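Local coordinates for sensor protein kinase HptS (Staphylococcus aureus, PDB 6LKI), which is a sensor histidine kinase that probably autophosphorylates on a histidine when its presumed extracellular domain receives a signal, at residues His14-Gln19 against Gln55-Leu60. Residues are numbered along the deposited sequence; the frame is centred on the assembly and turned at random.
Sequences HHTEKQ and QQPATL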
loop_
_atom_site.group_PDB
_atom_site.type_symbol
_atom_site.label_atom_id
_atom_site.label_comp_id
_atom_site.label_asym_id
_atom_site.label_seq_id
_atom_site.Cartn_x
_atom_site.Cartn_y
_atom_site.Cartn_z
ATOM N N HIS B 14 26.445 -8.127 9.624
ATOM C CA HIS B 14 27.189 -7.862 8.396
ATOM C C HIS B 14 27.226 -9.097 7.505
ATOM O O HIS B 14 27.005 -9.006 6.292
ATOM C CB HIS B 14 28.606 -7.399 8.746
ATOM C CG HIS B 14 29.515 -7.263 7.566
ATOM N ND1 HIS B 14 29.118 -6.689 6.378
ATOM C CD2 HIS B 14 30.811 -7.619 7.395
ATOM C CE1 HIS B 14 30.127 -6.701 5.526
ATOM N NE2 HIS B 14 31.167 -7.260 6.118
ATOM N N HIS B 15 27.483 -10.266 8.096
ATOM C CA HIS B 15 27.576 -11.494 7.314
ATOM C C HIS B 15 26.216 -11.912 6.765
ATOM O O HIS B 15 26.115 -12.350 5.614
ATOM C CB HIS B 15 28.179 -12.607 8.171
ATOM C CG HIS B 15 28.495 -13.857 7.411
ATOM N ND1 HIS B 15 29.563 -13.952 6.544
ATOM C CD2 HIS B 15 27.890 -15.069 7.397
ATOM C CE1 HIS B 15 29.599 -15.166 6.024
ATOM N NE2 HIS B 15 28.595 -15.863 6.527
ATOM N N THR B 16 25.159 -11.777 7.571
ATOM C CA THR B 16 23.832 -12.194 7.128
ATOM C C THR B 16 23.356 -11.365 5.941
ATOM O O THR B 16 22.785 -11.904 4.986
ATOM C CB THR B 16 22.837 -12.094 8.285
ATOM O OG1 THR B 16 23.217 -13.004 9.324
ATOM C CG2 THR B 16 21.425 -12.428 7.817
ATOM N N GLU B 17 23.590 -10.052 5.978
ATOM C CA GLU B 17 23.165 -9.197 4.875
ATOM C C GLU B 17 23.911 -9.540 3.591
ATOM O O GLU B 17 23.336 -9.487 2.498
ATOM C CB GLU B 17 23.368 -7.726 5.240
ATOM C CG GLU B 17 22.460 -6.778 4.476
ATOM C CD GLU B 17 23.065 -6.324 3.162
ATOM O OE1 GLU B 17 24.285 -6.511 2.971
ATOM O OE2 GLU B 17 22.321 -5.776 2.322
ATOM N N LYS B 18 25.194 -9.891 3.705
ATOM C CA LYS B 18 25.959 -10.336 2.543
ATOM C C LYS B 18 25.348 -11.593 1.937
ATOM O O LYS B 18 25.197 -11.697 0.713
ATOM C CB LYS B 18 27.418 -10.573 2.948
ATOM C CG LYS B 18 28.327 -11.210 1.890
ATOM C CD LYS B 18 28.347 -12.739 1.974
ATOM C CE LYS B 18 28.483 -13.352 0.595
ATOM N NZ LYS B 18 28.119 -14.794 0.558
ATOM N N GLN B 19 24.998 -12.563 2.785
ATOM C CA GLN B 19 24.423 -13.808 2.290
ATOM C C GLN B 19 23.097 -13.570 1.583
ATOM O O GLN B 19 22.779 -14.266 0.612
ATOM C CB GLN B 19 24.246 -14.798 3.442
ATOM C CG GLN B 19 25.536 -15.104 4.181
ATOM C CD GLN B 19 25.815 -16.589 4.278
ATOM O OE1 GLN B 19 24.894 -17.402 4.355
ATOM N NE2 GLN B 19 27.092 -16.953 4.268
ATOM N N GLN B 55 19.693 -20.607 6.930
ATOM C CA GLN B 55 21.146 -20.531 6.851
ATOM C C GLN B 55 21.710 -19.367 7.652
ATOM O O GLN B 55 22.925 -19.313 7.867
ATOM C CB GLN B 55 21.594 -20.416 5.392
ATOM C CG GLN B 55 21.568 -21.729 4.630
ATOM C CD GLN B 55 21.815 -21.546 3.145
ATOM O OE1 GLN B 55 21.743 -20.433 2.625
ATOM N NE2 GLN B 55 22.103 -22.641 2.454
ATOM N N GLN B 56 20.861 -18.444 8.100
ATOM C CA GLN B 56 21.223 -17.262 8.865
ATOM C C GLN B 56 20.953 -17.480 10.347
ATOM O O GLN B 56 19.947 -18.101 10.711
ATOM C CB GLN B 56 20.439 -16.042 8.383
ATOM C CG GLN B 56 20.270 -15.967 6.874
ATOM C CD GLN B 56 21.590 -16.074 6.129
ATOM O OE1 GLN B 56 22.595 -15.492 6.537
ATOM N NE2 GLN B 56 21.592 -16.820 5.030
ATOM N N PRO B 57 21.838 -16.986 11.218
ATOM C CA PRO B 57 21.594 -17.141 12.662
ATOM C C PRO B 57 20.324 -16.456 13.132
ATOM O O PRO B 57 19.565 -17.037 13.918
ATOM C CB PRO B 57 22.846 -16.515 13.295
ATOM C CG PRO B 57 23.885 -16.560 12.222
ATOM C CD PRO B 57 23.144 -16.369 10.936
ATOM N N ALA B 58 20.062 -15.242 12.655
ATOM C CA ALA B 58 18.945 -14.452 13.149
ATOM C C ALA B 58 17.607 -15.078 12.766
ATOM O O ALA B 58 17.506 -15.898 11.849
ATOM C CB ALA B 58 19.021 -13.025 12.606
ATOM N N THR B 59 16.567 -14.680 13.499
ATOM C CA THR B 59 15.195 -15.042 13.161
ATOM C C THR B 59 14.693 -14.062 12.109
ATOM O O THR B 59 14.487 -12.879 12.400
ATOM C CB THR B 59 14.305 -15.022 14.401
ATOM O OG1 THR B 59 14.793 -15.969 15.359
ATOM C CG2 THR B 59 12.870 -15.377 14.032
ATOM N N LEU B 60 14.505 -14.545 10.887
ATOM C CA LEU B 60 14.137 -13.701 9.763
ATOM C C LEU B 60 12.782 -14.117 9.214
ATOM O O LEU B 60 12.442 -15.305 9.202
ATOM C CB LEU B 60 15.193 -13.771 8.653
ATOM C CG LEU B 60 16.620 -13.410 9.068
ATOM C CD1 LEU B 60 17.584 -13.628 7.915
ATOM C CD2 LEU B 60 16.679 -11.974 9.562
HETATM O O HOH W 1 22.164 -13.454 11.881
HETATM O O HOH W 2 23.079 -18.083 2.877
#
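Thr16 and Gln56 bring the backbones to their closest, 6.0 Å between CA atoms, where one turn of helix 2-31 passes the loop that carries the chain from helix 39-55 into strand 59-66. Both side chains point across the gap. With OG1 of Thr16 beside the backbone N and anti to the carbonyl carbon (chi1 -64°), CG2 is left anti to the N. That methyl sets itself across Gln56, against CB and 3.5 Å from OE1. The same methyl also meets Leu60 CD1 at 4.0 Å. The Thr16 hydroxyl turns back to the carbonyl of Ser12 in its own helix, while passing CD of Pro57. A water then carries the link onward, 2.8 Å from Thr16 OG1, accepting the backbone N-H of Ala58.

Two sheets, each of four antiparallel strands in the order 2-1-4-3, lie along the long N-terminal helix, an arrangement consistent with a double-PAS-like (dCACHE) sensor domain; this contact sits near the middle of that helix, where the first of the two sheets begins. Leu60 meanwhile packs on Ile102 and Met104 of the neighbouring strand.

One turn further along, Gln19 crosses Gln56 with the amide planes 60° apart. The bend at chi2 of Gln56 (-53°) folds its amide back, and NE2 donates to Leu52 O; a second water and, weakly, Gln19 OE1 at 3.4 Å from NE2 must share what remains. That water donates to Gln55 OE1, and its approach to Gln19 OE1 is doubtfully short. Gln56 OE1, by contrast, is buried with no polar partner, facing CA and CG2 of Thr16 and CB of Gln19.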